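Side-chain contacts in homoaconitase large subunit (Methanocaldococcus jannaschii, PDB 4KP2), which forms the iron-sulfur-binding large subunit of a hydro-lyase that interconverts (R)-homocitrate and homoisocitrate by way of cis-homoaconitate: residues S188-V193 / S322-R327; D223-L228 / E243-T248; K253-L258 / S355-L360; G326-L331 / F359-K364. All coordinates share one frame; numbering follows the deposited sequence.

Contact 1 of 4, residues S188-V193 / S322-R327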
loop_
_atom_site.group_PDB
_atom_site.type_symbol
_atom_site.label_atom_id
_atom_site.label_comp_id
_atom_site.label_asym_id
_atom_site.label_seq_id
_atom_site.Cartn_x
_atom_site.Cartn_y
_atom_site.Cartn_z
ATOM N N SER A 188 11.233 22.350 -12.672
ATOM C CA SER A 188 10.514 22.389 -11.405
ATOM C C SER A 188 11.453 22.694 -10.246
ATOM O O SER A 188 12.663 22.822 -10.429
ATOM C CB SER A 188 9.794 21.064 -11.153
ATOM O OG SER A 188 10.722 20.000 -11.027
ATOM N N ALA A 189 10.883 22.804 -9.051
ATOM C CA ALA A 189 11.655 23.087 -7.848
ATOM C C ALA A 189 12.652 21.970 -7.558
ATOM O O ALA A 189 13.728 22.214 -7.010
ATOM C CB ALA A 189 10.728 23.292 -6.664
ATOM N N LYS A 190 12.285 20.745 -7.923
ATOM C CA LYS A 190 13.185 19.607 -7.785
ATOM C C LYS A 190 14.359 19.758 -8.744
ATOM O O LYS A 190 15.502 19.476 -8.385
ATOM C CB LYS A 190 12.444 18.293 -8.043
ATOM C CG LYS A 190 13.351 17.075 -8.162
ATOM C CD LYS A 190 14.221 16.888 -6.924
ATOM C CE LYS A 190 13.406 16.437 -5.724
ATOM N NZ LYS A 190 12.814 15.085 -5.938
ATOM N N ASP A 191 14.073 20.213 -9.960
ATOM C CA ASP A 191 15.119 20.470 -10.942
ATOM C C ASP A 191 16.036 21.585 -10.452
ATOM O O ASP A 191 17.235 21.584 -10.724
ATOM C CB ASP A 191 14.514 20.853 -12.293
ATOM C CG ASP A 191 13.669 19.747 -12.890
ATOM O OD1 ASP A 191 14.247 18.802 -13.469
ATOM O OD2 ASP A 191 12.426 19.826 -12.787
ATOM N N ILE A 192 15.458 22.535 -9.726
ATOM C CA ILE A 192 16.211 23.667 -9.202
ATOM C C ILE A 192 17.109 23.255 -8.042
ATOM O O ILE A 192 18.298 23.573 -8.026
ATOM C CB ILE A 192 15.269 24.794 -8.748
ATOM C CG1 ILE A 192 14.491 25.341 -9.944
ATOM C CG2 ILE A 192 16.052 25.908 -8.078
ATOM C CD1 ILE A 192 13.379 26.288 -9.569
ATOM N N VAL A 193 16.541 22.540 -7.074
ATOM C CA VAL A 193 17.295 22.127 -5.894
ATOM C C VAL A 193 18.376 21.106 -6.251
ATOM O O VAL A 193 19.405 21.021 -5.579
ATOM C CB VAL A 193 16.371 21.584 -4.777
ATOM C CG1 VAL A 193 15.793 20.230 -5.159
ATOM C CG2 VAL A 193 17.125 21.499 -3.459
ATOM N N SER A 322 7.246 11.386 -2.200
ATOM C CA SER A 322 7.919 11.444 -0.909
ATOM C C SER A 322 7.663 12.805 -0.278
ATOM O O SER A 322 6.766 13.531 -0.701
ATOM C CB SER A 322 9.420 11.206 -1.068
ATOM O OG SER A 322 10.014 12.213 -1.866
ATOM N N CYS A 323 8.450 13.151 0.736
ATOM C CA CYS A 323 8.334 14.461 1.366
ATOM C C CYS A 323 8.751 15.553 0.390
ATOM O O CYS A 323 8.280 16.687 0.468
ATOM C CB CYS A 323 9.192 14.530 2.629
ATOM S SG CYS A 323 9.180 16.143 3.443
ATOM N N THR A 324 9.636 15.195 -0.535
ATOM C CA THR A 324 10.137 16.137 -1.526
ATOM C C THR A 324 9.081 16.434 -2.584
ATOM O O THR A 324 8.829 17.593 -2.916
ATOM C CB THR A 324 11.392 15.589 -2.227
ATOM O OG1 THR A 324 11.001 14.723 -3.299
ATOM C CG2 THR A 324 12.256 14.819 -1.243
ATOM N N ASN A 325 8.463 15.379 -3.110
ATOM C CA ASN A 325 7.484 15.519 -4.180
ATOM C C ASN A 325 6.292 14.579 -4.038
ATOM O O ASN A 325 6.077 13.707 -4.878
ATOM C CB ASN A 325 8.149 15.302 -5.540
ATOM C CG ASN A 325 9.132 16.400 -5.890
ATOM O OD1 ASN A 325 10.286 16.133 -6.218
ATOM N ND2 ASN A 325 8.677 17.647 -5.821
ATOM N N GLY A 326 5.513 14.766 -2.976
ATOM C CA GLY A 326 4.348 13.935 -2.743
ATOM C C GLY A 326 3.081 14.742 -2.550
ATOM O O GLY A 326 2.019 14.190 -2.266
ATOM N N ARG A 327 3.193 16.056 -2.706
ATOM C CA ARG A 327 2.055 16.944 -2.513
ATOM C C ARG A 327 1.130 16.959 -3.726
ATOM O O ARG A 327 1.369 16.257 -4.709
ATOM C CB ARG A 327 2.534 18.357 -2.172
ATOM C CG ARG A 327 3.103 18.477 -0.768
ATOM C CD ARG A 327 3.949 19.725 -0.613
ATOM N NE ARG A 327 5.205 19.623 -1.353
ATOM C CZ ARG A 327 6.310 19.065 -0.871
ATOM N NH1 ARG A 327 6.317 18.553 0.353
ATOM N NH2 ARG A 327 7.409 19.015 -1.610
#
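K190, in the first turn of helix 189-200, faces the loop 322-327 that runs from strand 317-320 to helix 328-338; the backbones come closest at K190 and T324, whose CA atoms are 7.8 Å apart. The side chain of K190 carries the whole contact. Its CG lies anti to the backbone N (chi1 170°), and bends at chi2, chi3 and chi4 curl the chain round N325 OD1, which has K190 CB 3.6 Å away and K190 CE 3.2 Å away. The ammonium closes the curl: K190 NZ donates to N325 OD1 at 2.8 Å, with a C=O...N angle of 157° and the donor tilted 20° from the carbonyl plane. A second bond, from K190 NZ to T324 OG1 at 3.2 Å, is less certain because the hydroxyl's place is less sure. Beyond the two segments, K190 NZ also donates to T403 O. Within the loop, S322 OG accepts from T324 N at 3.3 Å, an ST turn, while R327 NH1 reaches back to C323 O at 2.7 Å. C323 is a predicted ligand of the [4Fe-4S] cluster, and its carbonyl is thus held by an arginine from the same loop. A buried lysine whose named acceptors are all neutral oxygens probably brings positive charge close to the cluster loop and fixes the amide of N325 by its oxygen.

Contact 2 of 4, residues D223-L228 / E243-T248; sequences DGRLTL and EADEIT
The salt bridge between R225 of helix 222-230 and D245 joins the two segments. R225 is fully extended from CG to NE, and its two terminal nitrogens meet the two carboxylate oxygens. R225 NH2 donates to D245 OD2 at 2.8 Å with an N-H...O angle of 161°; the oxygen lies in the guanidinium plane, but the donor stands 40° above the carboxylate plane. R225 NH1 faces D245 OD1 at 2.3 Å, too short to be taken literally. The two flat groups are turned 30° against each other. Among the other hydrogen bonds, T248 OG1 donates to D245 OD1 at 3.1 Å, approaching nearly end-on to the oxygen, and T248 N gives the same oxygen a weak bond at 3.4 Å. With a valine in place of T248, D245 OD1 would probably lose its hydroxyl donor, leaving the carboxylate to R225 and the weak backbone bond. R225 NE is bonded outside the segments to V217 O. Apolar contact is slight: I247 lies over one face of the guanidinium, its CD1 3.9 Å from R225 NH2. D245 thus serves twice, as partner of a buried arginine and as N-cap of helix 246-254, its side chain accepting from the backbone N three residues on, the classic aspartate cap at a helix start.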
loop_
_atom_site.group_PDB
_atom_site.type_symbol
_atom_site.label_atom_id
_atom_site.label_comp_id
_atom_site.label_asym_id
_atom_site.label_seq_id
_atom_site.Cartn_x
_atom_site.Cartn_y
_atom_site.Cartn_z
ATOM N N ASP A 223 5.019 24.692 -1.961
ATOM C CA ASP A 223 5.351 23.367 -2.478
ATOM C C ASP A 223 6.773 23.345 -3.025
ATOM O O ASP A 223 7.447 22.315 -2.992
ATOM C CB ASP A 223 4.362 22.943 -3.568
ATOM C CG ASP A 223 2.953 22.755 -3.037
ATOM O OD1 ASP A 223 2.795 22.590 -1.809
ATOM O OD2 ASP A 223 2.002 22.764 -3.849
ATOM N N GLY A 224 7.225 24.490 -3.528
ATOM C CA GLY A 224 8.574 24.612 -4.047
ATOM C C GLY A 224 9.586 24.887 -2.953
ATOM O O GLY A 224 10.703 24.368 -2.980
ATOM N N ARG A 225 9.192 25.705 -1.983
ATOM C CA ARG A 225 10.073 26.062 -0.877
ATOM C C ARG A 225 10.325 24.873 0.044
ATOM O O ARG A 225 11.401 24.747 0.631
ATOM C CB ARG A 225 9.493 27.237 -0.089
ATOM C CG ARG A 225 9.370 28.511 -0.904
ATOM C CD ARG A 225 8.836 29.658 -0.068
ATOM N NE ARG A 225 8.724 30.883 -0.852
ATOM C CZ ARG A 225 8.301 32.044 -0.365
ATOM N NH1 ARG A 225 7.948 32.141 0.910
ATOM N NH2 ARG A 225 8.232 33.109 -1.152
ATOM N N LEU A 226 9.327 24.003 0.164
ATOM C CA LEU A 226 9.467 22.780 0.944
ATOM C C LEU A 226 10.507 21.859 0.319
ATOM O O LEU A 226 11.259 21.186 1.023
ATOM C CB LEU A 226 8.126 22.052 1.052
ATOM C CG LEU A 226 7.372 22.173 2.378
ATOM C CD1 LEU A 226 7.104 23.627 2.726
ATOM C CD2 LEU A 226 6.074 21.383 2.322
ATOM N N THR A 227 10.541 21.835 -1.009
ATOM C CA THR A 227 11.473 20.986 -1.741
ATOM C C THR A 227 12.914 21.459 -1.575
ATOM O O THR A 227 13.824 20.653 -1.374
ATOM C CB THR A 227 11.126 20.943 -3.241
ATOM O OG1 THR A 227 9.787 20.461 -3.410
ATOM C CG2 THR A 227 12.086 20.030 -3.988
ATOM N N LEU A 228 13.113 22.771 -1.655
ATOM C CA LEU A 228 14.445 23.356 -1.545
ATOM C C LEU A 228 15.062 23.136 -0.167
ATOM O O LEU A 228 16.254 22.848 -0.051
ATOM C CB LEU A 228 14.406 24.851 -1.870
ATOM C CG LEU A 228 14.849 25.255 -3.279
ATOM C CD1 LEU A 228 14.068 24.490 -4.336
ATOM C CD2 LEU A 228 14.698 26.755 -3.477
ATOM N N GLU A 243 13.238 32.752 3.841
ATOM C CA GLU A 243 12.568 33.897 4.446
ATOM C C GLU A 243 11.059 33.851 4.226
ATOM O O GLU A 243 10.590 33.592 3.117
ATOM C CB GLU A 243 13.149 35.196 3.887
ATOM C CG GLU A 243 12.607 36.461 4.530
ATOM C CD GLU A 243 13.273 37.711 3.992
ATOM O OE1 GLU A 243 14.473 37.914 4.271
ATOM O OE2 GLU A 243 12.596 38.487 3.284
ATOM N N ALA A 244 10.306 34.103 5.292
ATOM C CA ALA A 244 8.851 34.043 5.241
ATOM C C ALA A 244 8.257 35.292 4.598
ATOM O O ALA A 244 8.700 36.409 4.860
ATOM C CB ALA A 244 8.282 33.845 6.635
ATOM N N ASP A 245 7.250 35.092 3.756
ATOM C CA ASP A 245 6.583 36.202 3.088
ATOM C C ASP A 245 5.081 35.960 3.011
ATOM O O ASP A 245 4.553 35.075 3.682
ATOM C CB ASP A 245 7.156 36.405 1.686
ATOM C CG ASP A 245 6.887 35.229 0.770
ATOM O OD1 ASP A 245 6.714 34.103 1.279
ATOM O OD2 ASP A 245 6.850 35.433 -0.462
ATOM N N GLU A 246 4.403 36.749 2.183
ATOM C CA GLU A 246 2.953 36.653 2.036
ATOM C C GLU A 246 2.507 35.283 1.532
ATOM O O GLU A 246 1.436 34.799 1.898
ATOM C CB GLU A 246 2.435 37.747 1.101
ATOM C CG GLU A 246 1.689 38.868 1.807
ATOM C CD GLU A 246 2.580 39.678 2.730
ATOM O OE1 GLU A 246 3.804 39.731 2.487
ATOM O OE2 GLU A 246 2.052 40.263 3.700
ATOM N N ILE A 247 3.331 34.667 0.692
ATOM C CA ILE A 247 3.031 33.342 0.161
ATOM C C ILE A 247 3.020 32.315 1.288
ATOM O O ILE A 247 2.218 31.378 1.284
ATOM C CB ILE A 247 4.049 32.927 -0.918
ATOM C CG1 ILE A 247 4.067 33.955 -2.049
ATOM C CG2 ILE A 247 3.725 31.542 -1.462
ATOM C CD1 ILE A 247 4.991 33.593 -3.187
ATOM N N THR A 248 3.907 32.507 2.258
ATOM C CA THR A 248 3.978 31.626 3.416
ATOM C C THR A 248 2.713 31.739 4.262
ATOM O O THR A 248 2.192 30.736 4.751
ATOM C CB THR A 248 5.208 31.942 4.292
ATOM O OG1 THR A 248 6.395 31.891 3.491
ATOM C CG2 THR A 248 5.328 30.942 5.432
#

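Contact 3 of 4, residues K253-L258 / S355-L360; sequences KKERGL and SKKVFL
K357 stretches its side chain toward E255, swinging CG away from its own amide nitrogen (chi1 -179°) and bending once at chi3 (-62°), while E255 folds at chi2 (-69°) to turn its carboxylate to the lysine. The result is a salt-bridge network of K254, E255 and K357 that links the end region of helix 246-254 to the first turn of helix 356-363. K357 NZ donates to E255 OE1 at 3.0 Å, arriving nearly along the C-O bond direction, and the aliphatic part follows it in, with K357 CD 3.3 Å from the same oxygen. The other carboxylate oxygen, E255 OE2, is paired with K254 NZ, modelled at 2.4 Å, too short for the length to be trusted; with two lysines near, the acid probably stays ionised. E125 of helix 119-126 packs against both E255 and K357. Replacing K357 by an alanine would probably leave E255 OE1 without its charged mate and remove the one direct link between these segments. At the start of helix 356-363, S355 is the N-cap, its OG accepting from K357 N at 3.3 Å. The lysine also touches the backbone across the contact, through a weak bond from K357 NZ to E255 O at 3.4 Å.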
loop_
_atom_site.group_PDB
_atom_site.type_symbol
_atom_site.label_atom_id
_atom_site.label_comp_id
_atom_site.label_asym_id
_atom_site.label_seq_id
_atom_site.Cartn_x
_atom_site.Cartn_y
_atom_site.Cartn_z
ATOM N N LYS A 253 -3.251 29.806 5.683
ATOM C CA LYS A 253 -4.680 30.086 5.645
ATOM C C LYS A 253 -5.439 28.918 5.033
ATOM O O LYS A 253 -6.512 28.539 5.503
ATOM C CB LYS A 253 -4.962 31.354 4.838
ATOM C CG LYS A 253 -4.437 32.627 5.466
ATOM C CD LYS A 253 -5.039 33.848 4.796
ATOM C CE LYS A 253 -4.790 33.835 3.298
ATOM N NZ LYS A 253 -5.447 34.987 2.618
ATOM N N LYS A 254 -4.869 28.353 3.976
ATOM C CA LYS A 254 -5.500 27.269 3.235
ATOM C C LYS A 254 -5.494 25.955 4.019
ATOM O O LYS A 254 -6.405 25.136 3.882
ATOM C CB LYS A 254 -4.797 27.103 1.883
ATOM C CG LYS A 254 -5.019 25.777 1.184
ATOM C CD LYS A 254 -4.370 25.781 -0.189
ATOM C CE LYS A 254 -4.160 24.371 -0.712
ATOM N NZ LYS A 254 -3.142 23.636 0.089
ATOM N N GLU A 255 -4.484 25.774 4.864
ATOM C CA GLU A 255 -4.284 24.502 5.552
ATOM C C GLU A 255 -4.880 24.435 6.960
ATOM O O GLU A 255 -5.767 23.623 7.228
ATOM C CB GLU A 255 -2.792 24.157 5.601
ATOM C CG GLU A 255 -2.142 24.008 4.233
ATOM C CD GLU A 255 -2.624 22.781 3.484
ATOM O OE1 GLU A 255 -3.121 21.840 4.136
ATOM O OE2 GLU A 255 -2.503 22.755 2.241
ATOM N N ARG A 256 -4.388 25.285 7.857
ATOM C CA ARG A 256 -4.731 25.191 9.273
ATOM C C ARG A 256 -5.856 26.137 9.662
ATOM O O ARG A 256 -5.836 26.720 10.746
ATOM C CB ARG A 256 -3.499 25.508 10.121
ATOM C CG ARG A 256 -2.201 25.019 9.511
ATOM C CD ARG A 256 -0.994 25.501 10.292
ATOM N NE ARG A 256 0.248 24.982 9.731
ATOM C CZ ARG A 256 1.457 25.282 10.191
ATOM N NH1 ARG A 256 2.533 24.762 9.618
ATOM N NH2 ARG A 256 1.589 26.105 11.223
ATOM N N GLY A 257 -6.844 26.286 8.786
ATOM C CA GLY A 257 -7.875 27.282 8.997
ATOM C C GLY A 257 -7.257 28.646 8.769
ATOM O O GLY A 257 -6.126 28.736 8.292
ATOM N N LEU A 258 -7.975 29.711 9.108
ATOM C CA LEU A 258 -7.446 31.048 8.861
ATOM C C LEU A 258 -8.122 32.165 9.639
ATOM O O LEU A 258 -9.171 31.981 10.258
ATOM C CB LEU A 258 -7.509 31.382 7.367
ATOM C CG LEU A 258 -8.814 31.952 6.808
ATOM C CD1 LEU A 258 -8.592 32.479 5.399
ATOM C CD2 LEU A 258 -9.925 30.914 6.820
ATOM N N SER A 355 0.311 12.885 2.133
ATOM C CA SER A 355 -0.577 13.080 3.275
ATOM C C SER A 355 -1.967 12.494 3.061
ATOM O O SER A 355 -2.297 12.020 1.974
ATOM C CB SER A 355 -0.693 14.568 3.613
ATOM O OG SER A 355 -1.609 14.779 4.673
ATOM N N LYS A 356 -2.771 12.529 4.119
ATOM C CA LYS A 356 -4.157 12.089 4.060
ATOM C C LYS A 356 -5.006 13.161 3.393
ATOM O O LYS A 356 -5.889 12.862 2.588
ATOM C CB LYS A 356 -4.679 11.811 5.469
ATOM C CG LYS A 356 -6.180 11.590 5.553
ATOM C CD LYS A 356 -6.622 11.415 6.995
ATOM C CE LYS A 356 -8.136 11.377 7.113
ATOM N NZ LYS A 356 -8.577 11.211 8.526
ATOM N N LYS A 357 -4.728 14.414 3.737
ATOM C CA LYS A 357 -5.428 15.549 3.152
ATOM C C LYS A 357 -5.142 15.632 1.659
ATOM O O LYS A 357 -6.047 15.850 0.856
ATOM C CB LYS A 357 -5.013 16.849 3.839
ATOM C CG LYS A 357 -5.711 18.081 3.294
ATOM C CD LYS A 357 -5.200 19.344 3.964
ATOM C CE LYS A 357 -5.474 19.327 5.457
ATOM N NZ LYS A 357 -4.953 20.549 6.127
ATOM N N VAL A 358 -3.874 15.453 1.299
ATOM C CA VAL A 358 -3.457 15.456 -0.099
ATOM C C VAL A 358 -4.134 14.322 -0.862
ATOM O O VAL A 358 -4.567 14.498 -2.001
ATOM C CB VAL A 358 -1.925 15.320 -0.224
ATOM C CG1 VAL A 358 -1.511 15.203 -1.684
ATOM C CG2 VAL A 358 -1.236 16.502 0.438
ATOM N N PHE A 359 -4.228 13.164 -0.216
ATOM C CA PHE A 359 -4.886 11.996 -0.790
ATOM C C PHE A 359 -6.336 12.324 -1.138
ATOM O O PHE A 359 -6.786 12.081 -2.257
ATOM C CB PHE A 359 -4.842 10.832 0.207
ATOM C CG PHE A 359 -5.094 9.481 -0.409
ATOM C CD1 PHE A 359 -5.367 9.347 -1.761
ATOM C CD2 PHE A 359 -5.057 8.338 0.375
ATOM C CE1 PHE A 359 -5.600 8.103 -2.317
ATOM C CE2 PHE A 359 -5.287 7.092 -0.175
ATOM C CZ PHE A 359 -5.559 6.974 -1.523
ATOM N N LEU A 360 -7.054 12.886 -0.172
ATOM C CA LEU A 360 -8.478 13.170 -0.324
ATOM C C LEU A 360 -8.779 14.163 -1.443
ATOM O O LEU A 360 -9.653 13.919 -2.279
ATOM C CB LEU A 360 -9.062 13.674 0.996
ATOM C CG LEU A 360 -9.238 12.611 2.079
ATOM C CD1 LEU A 360 -9.727 13.235 3.374
ATOM C CD2 LEU A 360 -10.205 11.545 1.596
#

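Contact 4 of 4, residues G326-L331 / F359-K364; sequences GRLSDL and FLQALK
L328 of helix 328-338 meets Q361 and A362 of helix 356-363, and L331, one turn further on, meets A362; the backbones draw close enough to put the CA atoms of L328 and A362 6.6 Å apart. The apolar part centres on the methyl of A362, which both leucines approach: L328 CD2 lies 4.2 Å from A362 CB, and L331 CD1 lies 4.3 Å from that same carbon. The small alanine is consistent with the close approach of the helices here. Outside the segments, I368 of helix 367-374 also packs on A362, and I367 of that helix on L328.

The second kind of contact sets an aliphatic branch against an amide. Q361 has its CG between the backbone N and the carbonyl carbon (chi1 58°) and runs extended from there, which lays the side chain obliquely across L328. L328 CD1 touches it along its length, 3.6 Å from Q361 CG, 3.5 Å from Q361 CD and 3.5 Å from Q361 NE2, so the amide is used here as a packing surface; no hydrogen bond crosses between the segments.

At the start of helix 328-338, R327 stands at the N-cap and R327 N makes a weak bond to D330 OD2 at 3.3 Å. On the other helix, F359 and L360 pack on V372 of the second subunit. The arrangement is helix-helix packing within the alpha-beta-alpha sandwich of the aconitase family, between helices that follow two neighbouring strands of a parallel sheet, 317-320 and 348-351.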
loop_
_atom_site.group_PDB
_atom_site.type_symbol
_atom_site.label_atom_id
_atom_site.label_comp_id
_atom_site.label_asym_id
_atom_site.label_seq_id
_atom_site.Cartn_x
_atom_site.Cartn_y
_atom_site.Cartn_z
ATOM N N GLY A 326 5.513 14.766 -2.976
ATOM C CA GLY A 326 4.348 13.935 -2.743
ATOM C C GLY A 326 3.081 14.742 -2.550
ATOM O O GLY A 326 2.019 14.190 -2.266
ATOM N N ARG A 327 3.193 16.056 -2.706
ATOM C CA ARG A 327 2.055 16.944 -2.513
ATOM C C ARG A 327 1.130 16.959 -3.726
ATOM O O ARG A 327 1.369 16.257 -4.709
ATOM C CB ARG A 327 2.534 18.357 -2.172
ATOM C CG ARG A 327 3.103 18.477 -0.768
ATOM C CD ARG A 327 3.949 19.725 -0.613
ATOM N NE ARG A 327 5.205 19.623 -1.353
ATOM C CZ ARG A 327 6.310 19.065 -0.871
ATOM N NH1 ARG A 327 6.317 18.553 0.353
ATOM N NH2 ARG A 327 7.409 19.015 -1.610
ATOM N N LEU A 328 0.073 17.762 -3.643
ATOM C CA LEU A 328 -0.953 17.813 -4.678
ATOM C C LEU A 328 -0.386 18.239 -6.029
ATOM O O LEU A 328 -0.679 17.623 -7.055
ATOM C CB LEU A 328 -2.069 18.776 -4.266
ATOM C CG LEU A 328 -3.517 18.327 -4.482
ATOM C CD1 LEU A 328 -4.462 19.506 -4.322
ATOM C CD2 LEU A 328 -3.701 17.672 -5.840
ATOM N N SER A 329 0.418 19.297 -6.020
ATOM C CA SER A 329 0.989 19.845 -7.245
ATOM C C SER A 329 1.865 18.826 -7.966
ATOM O O SER A 329 1.905 18.792 -9.196
ATOM C CB SER A 329 1.800 21.103 -6.933
ATOM O OG SER A 329 2.844 20.823 -6.017
ATOM N N ASP A 330 2.560 17.997 -7.196
ATOM C CA ASP A 330 3.430 16.974 -7.762
ATOM C C ASP A 330 2.613 15.874 -8.431
ATOM O O ASP A 330 2.976 15.375 -9.496
ATOM C CB ASP A 330 4.333 16.379 -6.679
ATOM C CG ASP A 330 5.174 17.429 -5.981
ATOM O OD1 ASP A 330 6.242 17.790 -6.519
ATOM O OD2 ASP A 330 4.771 17.892 -4.892
ATOM N N LEU A 331 1.505 15.500 -7.798
ATOM C CA LEU A 331 0.642 14.446 -8.318
ATOM C C LEU A 331 -0.085 14.890 -9.582
ATOM O O LEU A 331 -0.115 14.167 -10.578
ATOM C CB LEU A 331 -0.372 14.009 -7.259
ATOM C CG LEU A 331 0.192 13.369 -5.990
ATOM C CD1 LEU A 331 -0.931 13.020 -5.026
ATOM C CD2 LEU A 331 1.007 12.135 -6.334
ATOM N N PHE A 359 -4.228 13.164 -0.216
ATOM C CA PHE A 359 -4.886 11.996 -0.790
ATOM C C PHE A 359 -6.336 12.324 -1.138
ATOM O O PHE A 359 -6.786 12.081 -2.257
ATOM C CB PHE A 359 -4.842 10.832 0.207
ATOM C CG PHE A 359 -5.094 9.481 -0.409
ATOM C CD1 PHE A 359 -5.367 9.347 -1.761
ATOM C CD2 PHE A 359 -5.057 8.338 0.375
ATOM C CE1 PHE A 359 -5.600 8.103 -2.317
ATOM C CE2 PHE A 359 -5.287 7.092 -0.175
ATOM C CZ PHE A 359 -5.559 6.974 -1.523
ATOM N N LEU A 360 -7.054 12.886 -0.172
ATOM C CA LEU A 360 -8.478 13.170 -0.324
ATOM C C LEU A 360 -8.779 14.163 -1.443
ATOM O O LEU A 360 -9.653 13.919 -2.279
ATOM C CB LEU A 360 -9.062 13.674 0.996
ATOM C CG LEU A 360 -9.238 12.611 2.079
ATOM C CD1 LEU A 360 -9.727 13.235 3.374
ATOM C CD2 LEU A 360 -10.205 11.545 1.596
ATOM N N GLN A 361 -8.060 15.280 -1.460
ATOM C CA GLN A 361 -8.307 16.320 -2.453
ATOM C C GLN A 361 -7.820 15.915 -3.841
ATOM O O GLN A 361 -8.167 16.550 -4.836
ATOM C CB GLN A 361 -7.677 17.645 -2.017
ATOM C CG GLN A 361 -6.182 17.580 -1.776
ATOM C CD GLN A 361 -5.662 18.819 -1.075
ATOM O OE1 GLN A 361 -6.433 19.700 -0.695
ATOM N NE2 GLN A 361 -4.348 18.891 -0.898
ATOM N N ALA A 362 -7.016 14.858 -3.904
ATOM C CA ALA A 362 -6.580 14.313 -5.183
ATOM C C ALA A 362 -7.532 13.209 -5.631
ATOM O O ALA A 362 -7.553 12.829 -6.802
ATOM C CB ALA A 362 -5.159 13.791 -5.085
ATOM N N LEU A 363 -8.319 12.700 -4.687
ATOM C CA LEU A 363 -9.349 11.715 -4.990
ATOM C C LEU A 363 -10.583 12.407 -5.551
ATOM O O LEU A 363 -11.205 11.923 -6.497
ATOM C CB LEU A 363 -9.725 10.931 -3.733
ATOM C CG LEU A 363 -8.774 9.818 -3.294
ATOM C CD1 LEU A 363 -9.084 9.384 -1.870
ATOM C CD2 LEU A 363 -8.872 8.640 -4.245
ATOM N N LYS A 364 -10.927 13.547 -4.961
ATOM C CA LYS A 364 -12.081 14.324 -5.391
ATOM C C LYS A 364 -11.774 15.037 -6.704
ATOM O O LYS A 364 -12.664 15.598 -7.342
ATOM C CB LYS A 364 -12.456 15.343 -4.313
ATOM C CG LYS A 364 -13.897 15.821 -4.376
ATOM C CD LYS A 364 -14.185 16.822 -3.269
ATOM C CE LYS A 364 -15.668 17.137 -3.182
ATOM N NZ LYS A 364 -16.463 15.936 -2.800
#

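Overall arrangement
Contacts 1 and 2 are buried, contact 4 is partly buried and contact 3 lies at the surface. Their chemistry follows: a lysine held by neutral oxygens beside the cluster loop in contact 1, a buried ion pair at a helix cap in contact 2, a charged network in contact 3, and leucine-alanine packing in contact 4. Contacts 3 and 4 both use helix 356-363, which also meets the second subunit, and contacts 2 and 3 hold opposite ends of helix 246-254. Contacts 1 and 4 share G326 and R327. Helix 222-230 ties in through T227 OG1, a probable partner of T324 O, and D223 OD2, a probable partner of S329 OG.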